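Local coordinates for DNA ligase D 3'-phosphoesterase domain-containing protein (Methanocella paludicola, PDB 5DMP), which probably hydrolyses phosphomonoester and phosphodiester bonds at the 3' ends of DNA strands during archaeal non-homologous end joining, at residues A[3-8]-A[56-61]; A[31-36]-A[132-137]. One frame throughout, in Å; residues are numbered along the deposited sequence.

Interaction 1 sets a 3-10 turn on strand 5-12, while interaction 2 joins side chains of two strands of the same curled antiparallel sheet; their centres are about 17 Å apart. Their nearest atoms are about 5 Å from each other and do not touch. Strand 16-24 ties them together: it pairs with strand 5-12 of interaction 1 along one edge and with strand 27-33 of interaction 2 along the other, and it carries Asp19 and Arg21 of the vanadate pocket. Interaction 1 reaches that pocket directly, through Tyr57 in the segment 56-61. Interaction 2 is farther from it, with the Trp31 side chain about 9 Å from the vanadate and about 10 Å from the magnesium ion.

Interaction 1 of 2, residues A[3-8]-A[56-61]; sequences HPIYVI and GYATFE. With VN4 (oxido(dioxo)vanadium), chain J.
The methyl group of Ala58 sits against two branched side chains of strand 5-12, Ile5 and Val7. Its CB lies 3.8 Å from CG2 of Ile5 and 4.1 Å from CG1 of Val7. The other Val7 branch, CG2, approaches the carbonyl O of Ala58 to 3.4 Å. Both Val7 methyls can take part because CG1 stands between the backbone N and the carbonyl carbon (chi1 56°), with CG2 anti to N. The cost is polar: Ala58 O is buried here and has no partner in the model. The first part of strand 5-12 pairs with 16-24 along one edge and 72-84 along the other, in a curled antiparallel sheet consistent with the beta-barrel core of LigD phosphoesterases, and the short 3-10 turn after strand 45-53 packs on it. One residue back in that turn, the Tyr57 side chain makes no contact with 3-8; its OH donates to O2 of the vanadate, 2.7 Å away, with O2 at the ring's edge near its plane. His53 NE2 is also hydrogen-bonded to the vanadate. CB of Phe60 lies 4.0 Å above the centre of the Tyr57 ring and covers one face. The turn itself is closed by Phe60 N bonding to Tyr57 O at 2.9 Å, and Gln9 NE2, further along the same strand, reaches the carbonyl oxygens of both Tyr57 and Phe60.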
ATOM      1  N   HIS A   3      -6.975 -13.827  -2.802  1.00 39.88           N
ATOM      2  CA  HIS A   3      -6.211 -13.744  -1.528  1.00 39.76           C
ATOM      3  C   HIS A   3      -4.697 -13.948  -1.696  1.00 35.43           C
ATOM      4  O   HIS A   3      -4.325 -14.688  -2.631  1.00 46.64           O
ATOM      5  CB  HIS A   3      -6.878 -14.611  -0.430  1.00 43.74           C
ATOM      6  CG  HIS A   3      -8.259 -14.125  -0.089  1.00 51.06           C
ATOM      7  ND1 HIS A   3      -8.491 -13.115   0.827  1.00 46.92           N
ATOM      8  CD2 HIS A   3      -9.474 -14.457  -0.600  1.00 55.43           C
ATOM      9  CE1 HIS A   3      -9.786 -12.856   0.881  1.00 51.31           C
ATOM     10  NE2 HIS A   3     -10.406 -13.650   0.018  1.00 58.03           N
ATOM     11  N   PRO A   4      -3.925 -13.737  -0.621  1.00 36.40           N
ATOM     12  CA  PRO A   4      -3.973 -12.561   0.201  1.00 31.81           C
ATOM     13  C   PRO A   4      -4.087 -11.249  -0.523  1.00 29.54           C
ATOM     14  O   PRO A   4      -3.411 -11.017  -1.493  1.00 28.27           O
ATOM     15  CB  PRO A   4      -2.768 -12.692   1.102  1.00 30.46           C
ATOM     16  CG  PRO A   4      -1.720 -13.336   0.185  1.00 36.54           C
ATOM     17  CD  PRO A   4      -2.506 -14.130  -0.860  1.00 37.63           C
ATOM     18  N   ILE A   5      -5.028 -10.452  -0.076  1.00 25.41           N
ATOM     19  CA  ILE A   5      -5.286  -9.168  -0.691  1.00 26.94           C
ATOM     20  C   ILE A   5      -4.148  -8.174  -0.453  1.00 26.57           C
ATOM     21  O   ILE A   5      -3.613  -8.073   0.658  1.00 27.36           O
ATOM     22  CB  ILE A   5      -6.590  -8.592  -0.089  1.00 26.85           C
ATOM     23  CG1 ILE A   5      -7.777  -9.315  -0.684  1.00 29.95           C
ATOM     24  CG2 ILE A   5      -6.817  -7.081  -0.350  1.00 26.97           C
ATOM     25  CD1 ILE A   5      -8.922  -9.151   0.295  1.00 34.30           C
ATOM     26  N   TYR A   6      -3.847  -7.407  -1.510  1.00 25.63           N
ATOM     27  CA  TYR A   6      -3.055  -6.132  -1.459  1.00 24.82           C
ATOM     28  C   TYR A   6      -4.032  -5.080  -1.997  1.00 24.38           C
ATOM     29  O   TYR A   6      -4.778  -5.322  -3.009  1.00 26.25           O
ATOM     30  CB  TYR A   6      -1.823  -6.323  -2.386  1.00 26.07           C
ATOM     31  CG  TYR A   6      -1.514  -5.093  -3.175  1.00 25.00           C
ATOM     32  CD1 TYR A   6      -0.997  -3.947  -2.509  1.00 24.97           C
ATOM     33  CD2 TYR A   6      -1.733  -5.045  -4.550  1.00 27.76           C
ATOM     34  CE1 TYR A   6      -0.740  -2.754  -3.210  1.00 27.47           C
ATOM     35  CE2 TYR A   6      -1.485  -3.846  -5.288  1.00 27.15           C
ATOM     36  CZ  TYR A   6      -0.977  -2.718  -4.616  1.00 28.15           C
ATOM     37  OH  TYR A   6      -0.716  -1.562  -5.347  1.00 26.50           O
ATOM     38  N   VAL A   7      -4.096  -3.932  -1.333  1.00 24.25           N
ATOM     39  CA  VAL A   7      -4.898  -2.812  -1.853  1.00 23.80           C
ATOM     40  C   VAL A   7      -4.208  -1.498  -1.480  1.00 24.39           C
ATOM     41  O   VAL A   7      -3.540  -1.403  -0.430  1.00 23.50           O
ATOM     42  CB  VAL A   7      -6.345  -2.872  -1.239  1.00 23.60           C
ATOM     43  CG1 VAL A   7      -6.306  -2.877   0.307  1.00 22.94           C
ATOM     44  CG2 VAL A   7      -7.250  -1.744  -1.827  1.00 24.58           C
ATOM     45  N   ILE A   8      -4.369  -0.487  -2.326  1.00 23.69           N
ATOM     46  CA  ILE A   8      -4.030   0.866  -1.961  1.00 23.52           C
ATOM     47  C   ILE A   8      -5.283   1.691  -2.207  1.00 24.96           C
ATOM     48  O   ILE A   8      -5.867   1.679  -3.341  1.00 26.80           O
ATOM     49  CB  ILE A   8      -2.884   1.444  -2.867  1.00 22.80           C
ATOM     50  CG1 ILE A   8      -1.543   0.704  -2.497  1.00 23.18           C
ATOM     51  CG2 ILE A   8      -2.809   2.978  -2.618  1.00 24.11           C
ATOM     52  CD1 ILE A   8      -0.273   1.079  -3.333  1.00 27.21           C
ATOM     53  N   GLY A  56     -13.123  -6.917   4.150  1.00 29.56           N
ATOM     54  CA  GLY A  56     -14.104  -6.377   3.205  1.00 28.86           C
ATOM     55  C   GLY A  56     -13.938  -4.879   2.890  1.00 32.15           C
ATOM     56  O   GLY A  56     -14.436  -4.402   1.873  1.00 33.45           O
ATOM     57  N   TYR A  57     -13.193  -4.133   3.728  1.00 28.45           N
ATOM     58  CA  TYR A  57     -12.848  -2.736   3.406  1.00 26.65           C
ATOM     59  C   TYR A  57     -11.988  -2.554   2.155  1.00 27.04           C
ATOM     60  O   TYR A  57     -11.930  -1.447   1.578  1.00 27.50           O
ATOM     61  CB  TYR A  57     -12.104  -2.133   4.620  1.00 27.27           C
ATOM     62  CG  TYR A  57     -12.159  -0.654   4.671  1.00 27.76           C
ATOM     63  CD1 TYR A  57     -13.306  -0.011   5.122  1.00 31.17           C
ATOM     64  CD2 TYR A  57     -11.079   0.143   4.244  1.00 27.98           C
ATOM     65  CE1 TYR A  57     -13.364   1.396   5.211  1.00 32.15           C
ATOM     66  CE2 TYR A  57     -11.157   1.541   4.263  1.00 29.22           C
ATOM     67  CZ  TYR A  57     -12.306   2.153   4.785  1.00 34.08           C
ATOM     68  OH  TYR A  57     -12.409   3.500   4.888  1.00 35.44           O
ATOM     69  N   ALA A  58     -11.347  -3.622   1.692  1.00 26.57           N
ATOM     70  CA  ALA A  58     -10.478  -3.480   0.476  1.00 25.21           C
ATOM     71  C   ALA A  58     -11.196  -2.908  -0.766  1.00 30.63           C
ATOM     72  O   ALA A  58     -10.583  -2.258  -1.630  1.00 32.17           O
ATOM     73  CB  ALA A  58      -9.867  -4.823   0.133  1.00 25.25           C
ATOM     74  N   THR A  59     -12.507  -3.140  -0.893  1.00 29.01           N
ATOM     75  CA  THR A  59     -13.226  -2.579  -2.073  1.00 26.72           C
ATOM     76  C   THR A  59     -14.113  -1.395  -1.673  1.00 30.72           C
ATOM     77  O   THR A  59     -14.968  -0.986  -2.465  1.00 30.11           O
ATOM     78  CB  THR A  59     -14.061  -3.677  -2.797  1.00 31.35           C
ATOM     79  OG1 THR A  59     -14.952  -4.234  -1.832  1.00 30.21           O
ATOM     80  CG2 THR A  59     -13.153  -4.817  -3.241  1.00 32.58           C
ATOM     81  N   PHE A  60     -13.907  -0.802  -0.485  1.00 27.46           N
ATOM     82  CA  PHE A  60     -14.674   0.381  -0.128  1.00 27.82           C
ATOM     83  C   PHE A  60     -14.215   1.573  -0.971  1.00 31.78           C
ATOM     84  O   PHE A  60     -13.008   1.918  -0.945  1.00 28.34           O
ATOM     85  CB  PHE A  60     -14.515   0.763   1.375  1.00 28.70           C
ATOM     86  CG  PHE A  60     -15.189   2.047   1.697  1.00 32.74           C
ATOM     87  CD1 PHE A  60     -16.582   2.183   1.476  1.00 36.52           C
ATOM     88  CD2 PHE A  60     -14.457   3.188   1.992  1.00 28.92           C
ATOM     89  CE1 PHE A  60     -17.231   3.388   1.727  1.00 40.54           C
ATOM     90  CE2 PHE A  60     -15.108   4.381   2.235  1.00 33.30           C
ATOM     91  CZ  PHE A  60     -16.489   4.491   2.095  1.00 36.52           C
ATOM     92  N   GLU A  61     -15.149   2.197  -1.715  1.00 26.40           N
ATOM     93  CA  GLU A  61     -14.839   3.406  -2.484  1.00 28.32           C
ATOM     94  C   GLU A  61     -16.033   4.312  -2.273  1.00 30.58           C
ATOM     95  O   GLU A  61     -17.141   3.846  -2.543  1.00 31.39           O
ATOM     96  CB  GLU A  61     -14.732   3.017  -3.980  1.00 26.57           C
ATOM     97  CG  GLU A  61     -14.557   4.224  -4.877  1.00 30.09           C
ATOM     98  CD  GLU A  61     -13.977   3.816  -6.224  1.00 32.95           C
ATOM     99  OE1 GLU A  61     -12.783   3.449  -6.266  1.00 26.88           O
ATOM    100  OE2 GLU A  61     -14.727   3.894  -7.255  1.00 31.22           O
TER
HETATM  101  V   VN4 J 209      -9.305   4.613   6.498  1.00 64.29           V
HETATM  102  O1  VN4 J 209     -10.610   3.951   7.740  1.00 56.12           O
HETATM  103  O2  VN4 J 209     -10.232   5.099   4.873  1.00 46.00           O
HETATM  104  O3  VN4 J 209      -7.464   4.704   6.948  1.00 58.94           O

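Interaction 2 of 2, residues A[31-36]-A[132-137]; sequences WAVPKG and WLFFKM
NE1 of Trp31 is the polar atom at the middle of this contact, pressed over one face of the Trp132 indole and 3.4 Å from both its CD2 and its CG. Its N-H is aimed at the five-membered ring of Trp132, in an edge-to-face (T-shaped) pair with planes at 76° and five-membered ring centroids 4.5 Å apart. Neighbouring CD1 of Trp31 adds to the same edge, 3.9 Å from CG of Trp132, while CZ2 reaches the far rim of the six-membered ring. In both tryptophans CG stands anti to the carbonyl carbon, but the different second torsions, -100° in Trp31 and 53° in Trp132, go with Trp31 presenting its NE1/CD1 edge and Trp132 its face. Two residues on, CG1 of Val33 meets CD2 of Phe134 at 4.1 Å. Strands 27-33 and 132-136 both pair with 45-53, which runs between them; the two pairs meet across it, with all four side chains directed toward the opposite segment. Ile106 of strand 105-111 touches both indoles, and Tyr101 of helix 97-103 meets Trp132. Replacing Trp132 with an alanine would probably open a gap beside Trp31, leaving its N-H without the aromatic face it now points into and its ring freer to turn. No hydrogen bond links the two segments, so their direct cohesion comes from apolar packing and from a polarised N-H set against an electron-rich indole face.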
ATOM      1  N   TRP A  31      -1.018   0.971   6.432  1.00 24.15           N
ATOM      2  CA  TRP A  31      -0.078   2.070   6.624  1.00 26.12           C
ATOM      3  C   TRP A  31      -0.575   3.254   5.828  1.00 30.31           C
ATOM      4  O   TRP A  31      -1.082   3.093   4.684  1.00 28.28           O
ATOM      5  CB  TRP A  31       1.295   1.693   6.048  1.00 25.07           C
ATOM      6  CG  TRP A  31       2.093   0.609   6.747  1.00 26.89           C
ATOM      7  CD1 TRP A  31       3.164   0.815   7.642  1.00 25.99           C
ATOM      8  CD2 TRP A  31       1.977  -0.815   6.594  1.00 25.58           C
ATOM      9  NE1 TRP A  31       3.668  -0.417   8.034  1.00 28.55           N
ATOM     10  CE2 TRP A  31       2.970  -1.423   7.423  1.00 26.49           C
ATOM     11  CE3 TRP A  31       1.128  -1.665   5.836  1.00 25.89           C
ATOM     12  CZ2 TRP A  31       3.140  -2.837   7.500  1.00 28.23           C
ATOM     13  CZ3 TRP A  31       1.256  -3.021   5.939  1.00 28.98           C
ATOM     14  CH2 TRP A  31       2.250  -3.623   6.808  1.00 29.19           C
ATOM     15  N   ALA A  32      -0.388   4.462   6.361  1.00 25.65           N
ATOM     16  CA  ALA A  32      -0.673   5.649   5.569  1.00 27.67           C
ATOM     17  C   ALA A  32       0.615   6.076   4.868  1.00 30.37           C
ATOM     18  O   ALA A  32       1.653   6.231   5.525  1.00 33.27           O
ATOM     19  CB  ALA A  32      -1.181   6.782   6.468  1.00 30.87           C
ATOM     20  N   VAL A  33       0.539   6.311   3.567  1.00 27.55           N
ATOM     21  CA  VAL A  33       1.722   6.631   2.782  1.00 28.45           C
ATOM     22  C   VAL A  33       1.477   7.974   2.137  1.00 31.90           C
ATOM     23  O   VAL A  33       0.841   8.066   1.068  1.00 32.09           O
ATOM     24  CB  VAL A  33       2.009   5.511   1.714  1.00 29.41           C
ATOM     25  CG1 VAL A  33       3.303   5.863   0.928  1.00 26.48           C
ATOM     26  CG2 VAL A  33       2.132   4.142   2.434  1.00 29.41           C
ATOM     27  N   PRO A  34       1.950   9.059   2.780  1.00 35.89           N
ATOM     28  CA  PRO A  34       1.632  10.422   2.303  1.00 36.41           C
ATOM     29  C   PRO A  34       1.765  10.668   0.828  1.00 37.34           C
ATOM     30  O   PRO A  34       0.794  11.189   0.233  1.00 46.89           O
ATOM     31  CB  PRO A  34       2.580  11.324   3.123  1.00 37.25           C
ATOM     32  CG  PRO A  34       2.600  10.599   4.427  1.00 39.01           C
ATOM     33  CD  PRO A  34       2.557   9.095   4.127  1.00 34.74           C
ATOM     34  N   LYS A  35       2.858  10.249   0.189  1.00 33.60           N
ATOM     35  CA  LYS A  35       3.051  10.603  -1.246  1.00 36.49           C
ATOM     36  C   LYS A  35       2.763   9.400  -2.160  1.00 37.60           C
ATOM     37  O   LYS A  35       2.914   9.446  -3.406  1.00 35.60           O
ATOM     38  CB  LYS A  35       4.508  11.030  -1.504  1.00 40.54           C
ATOM     39  CG  LYS A  35       4.952  12.321  -0.782  1.00 48.26           C
ATOM     40  CD  LYS A  35       6.172  12.957  -1.477  1.00 55.69           C
ATOM     41  CE  LYS A  35       5.802  13.412  -2.905  1.00 63.01           C
ATOM     42  NZ  LYS A  35       6.844  13.371  -4.005  1.00 73.67           N
ATOM     43  N   GLY A  36       2.291   8.325  -1.563  1.00 32.12           N
ATOM     44  CA  GLY A  36       1.984   7.146  -2.427  1.00 31.05           C
ATOM     45  C   GLY A  36       3.218   6.348  -2.853  1.00 33.15           C
ATOM     46  O   GLY A  36       4.389   6.721  -2.510  1.00 34.66           O
ATOM     47  N   TRP A 132       7.670   3.434   8.922  1.00 30.75           N
ATOM     48  CA  TRP A 132       8.365   2.376   8.198  1.00 27.99           C
ATOM     49  C   TRP A 132       8.767   3.036   6.911  1.00 27.35           C
ATOM     50  O   TRP A 132       8.263   4.081   6.564  1.00 29.91           O
ATOM     51  CB  TRP A 132       7.378   1.254   7.845  1.00 27.95           C
ATOM     52  CG  TRP A 132       6.855   0.412   8.989  1.00 24.97           C
ATOM     53  CD1 TRP A 132       6.264   0.842  10.129  1.00 29.32           C
ATOM     54  CD2 TRP A 132       6.849  -1.011   9.029  1.00 25.64           C
ATOM     55  NE1 TRP A 132       5.925  -0.250  10.932  1.00 29.06           N
ATOM     56  CE2 TRP A 132       6.236  -1.403  10.258  1.00 26.35           C
ATOM     57  CE3 TRP A 132       7.332  -1.999   8.146  1.00 26.85           C
ATOM     58  CZ2 TRP A 132       6.067  -2.754  10.623  1.00 28.84           C
ATOM     59  CZ3 TRP A 132       7.185  -3.369   8.488  1.00 29.25           C
ATOM     60  CH2 TRP A 132       6.560  -3.738   9.738  1.00 31.52           C
ATOM     61  N   LEU A 133       9.722   2.416   6.223  1.00 27.76           N
ATOM     62  CA  LEU A 133      10.162   2.901   4.916  1.00 29.96           C
ATOM     63  C   LEU A 133       9.444   1.943   3.927  1.00 27.08           C
ATOM     64  O   LEU A 133       9.402   0.746   4.173  1.00 29.51           O
ATOM     65  CB  LEU A 133      11.652   2.609   4.762  1.00 30.65           C
ATOM     66  CG  LEU A 133      12.577   3.359   5.748  1.00 36.08           C
ATOM     67  CD1 LEU A 133      14.009   2.921   5.445  1.00 37.11           C
ATOM     68  CD2 LEU A 133      12.301   4.840   5.542  1.00 33.10           C
ATOM     69  N   PHE A 134       8.919   2.485   2.823  1.00 24.82           N
ATOM     70  CA  PHE A 134       8.243   1.680   1.829  1.00 23.79           C
ATOM     71  C   PHE A 134       8.966   1.980   0.496  1.00 25.90           C
ATOM     72  O   PHE A 134       9.028   3.144   0.081  1.00 27.87           O
ATOM     73  CB  PHE A 134       6.777   2.159   1.732  1.00 25.11           C
ATOM     74  CG  PHE A 134       5.971   1.569   0.586  1.00 28.78           C
ATOM     75  CD1 PHE A 134       5.977   0.200   0.306  1.00 29.17           C
ATOM     76  CD2 PHE A 134       5.109   2.397  -0.136  1.00 31.81           C
ATOM     77  CE1 PHE A 134       5.181  -0.335  -0.714  1.00 27.42           C
ATOM     78  CE2 PHE A 134       4.302   1.888  -1.147  1.00 33.88           C
ATOM     79  CZ  PHE A 134       4.337   0.505  -1.453  1.00 31.72           C
ATOM     80  N   PHE A 135       9.507   0.965  -0.140  1.00 25.66           N
ATOM     81  CA  PHE A 135      10.195   1.272  -1.423  1.00 26.31           C
ATOM     82  C   PHE A 135      10.134   0.102  -2.401  1.00 26.08           C
ATOM     83  O   PHE A 135      10.085  -1.075  -2.031  1.00 24.77           O
ATOM     84  CB  PHE A 135      11.683   1.774  -1.162  1.00 26.90           C
ATOM     85  CG  PHE A 135      12.474   0.843  -0.353  1.00 27.27           C
ATOM     86  CD1 PHE A 135      13.227  -0.186  -0.971  1.00 29.27           C
ATOM     87  CD2 PHE A 135      12.496   0.953   1.068  1.00 30.42           C
ATOM     88  CE1 PHE A 135      13.992  -1.076  -0.207  1.00 33.13           C
ATOM     89  CE2 PHE A 135      13.259   0.056   1.821  1.00 31.53           C
ATOM     90  CZ  PHE A 135      14.002  -0.955   1.208  1.00 34.28           C
ATOM     91  N   LYS A 136      10.199   0.482  -3.678  1.00 26.93           N
ATOM     92  CA  LYS A 136      10.429  -0.515  -4.737  1.00 27.23           C
ATOM     93  C   LYS A 136      11.773  -1.180  -4.509  1.00 29.21           C
ATOM     94  O   LYS A 136      12.787  -0.516  -4.219  1.00 29.50           O
ATOM     95  CB  LYS A 136      10.402   0.208  -6.091  1.00 25.03           C
ATOM     96  CG  LYS A 136      10.781  -0.701  -7.327  1.00 22.55           C
ATOM     97  CD  LYS A 136       9.616  -1.676  -7.696  1.00 23.79           C
ATOM     98  CE  LYS A 136      10.178  -2.849  -8.563  1.00 28.08           C
ATOM     99  NZ  LYS A 136      11.011  -3.859  -7.805  1.00 27.15           N
ATOM    100  N   MET A 137      11.816  -2.502  -4.627  1.00 24.21           N
ATOM    101  CA  MET A 137      13.084  -3.205  -4.437  1.00 26.53           C
ATOM    102  C   MET A 137      13.944  -3.073  -5.732  1.00 27.33           C
ATOM    103  O   MET A 137      13.439  -2.942  -6.837  1.00 28.53           O
ATOM    104  CB  MET A 137      12.913  -4.654  -4.035  1.00 26.13           C
ATOM    105  CG  MET A 137      12.396  -4.748  -2.573  1.00 27.07           C
ATOM    106  SD  MET A 137      11.881  -6.418  -2.151  1.00 33.63           S
ATOM    107  CE  MET A 137      13.518  -7.191  -1.974  1.00 31.90           C
TER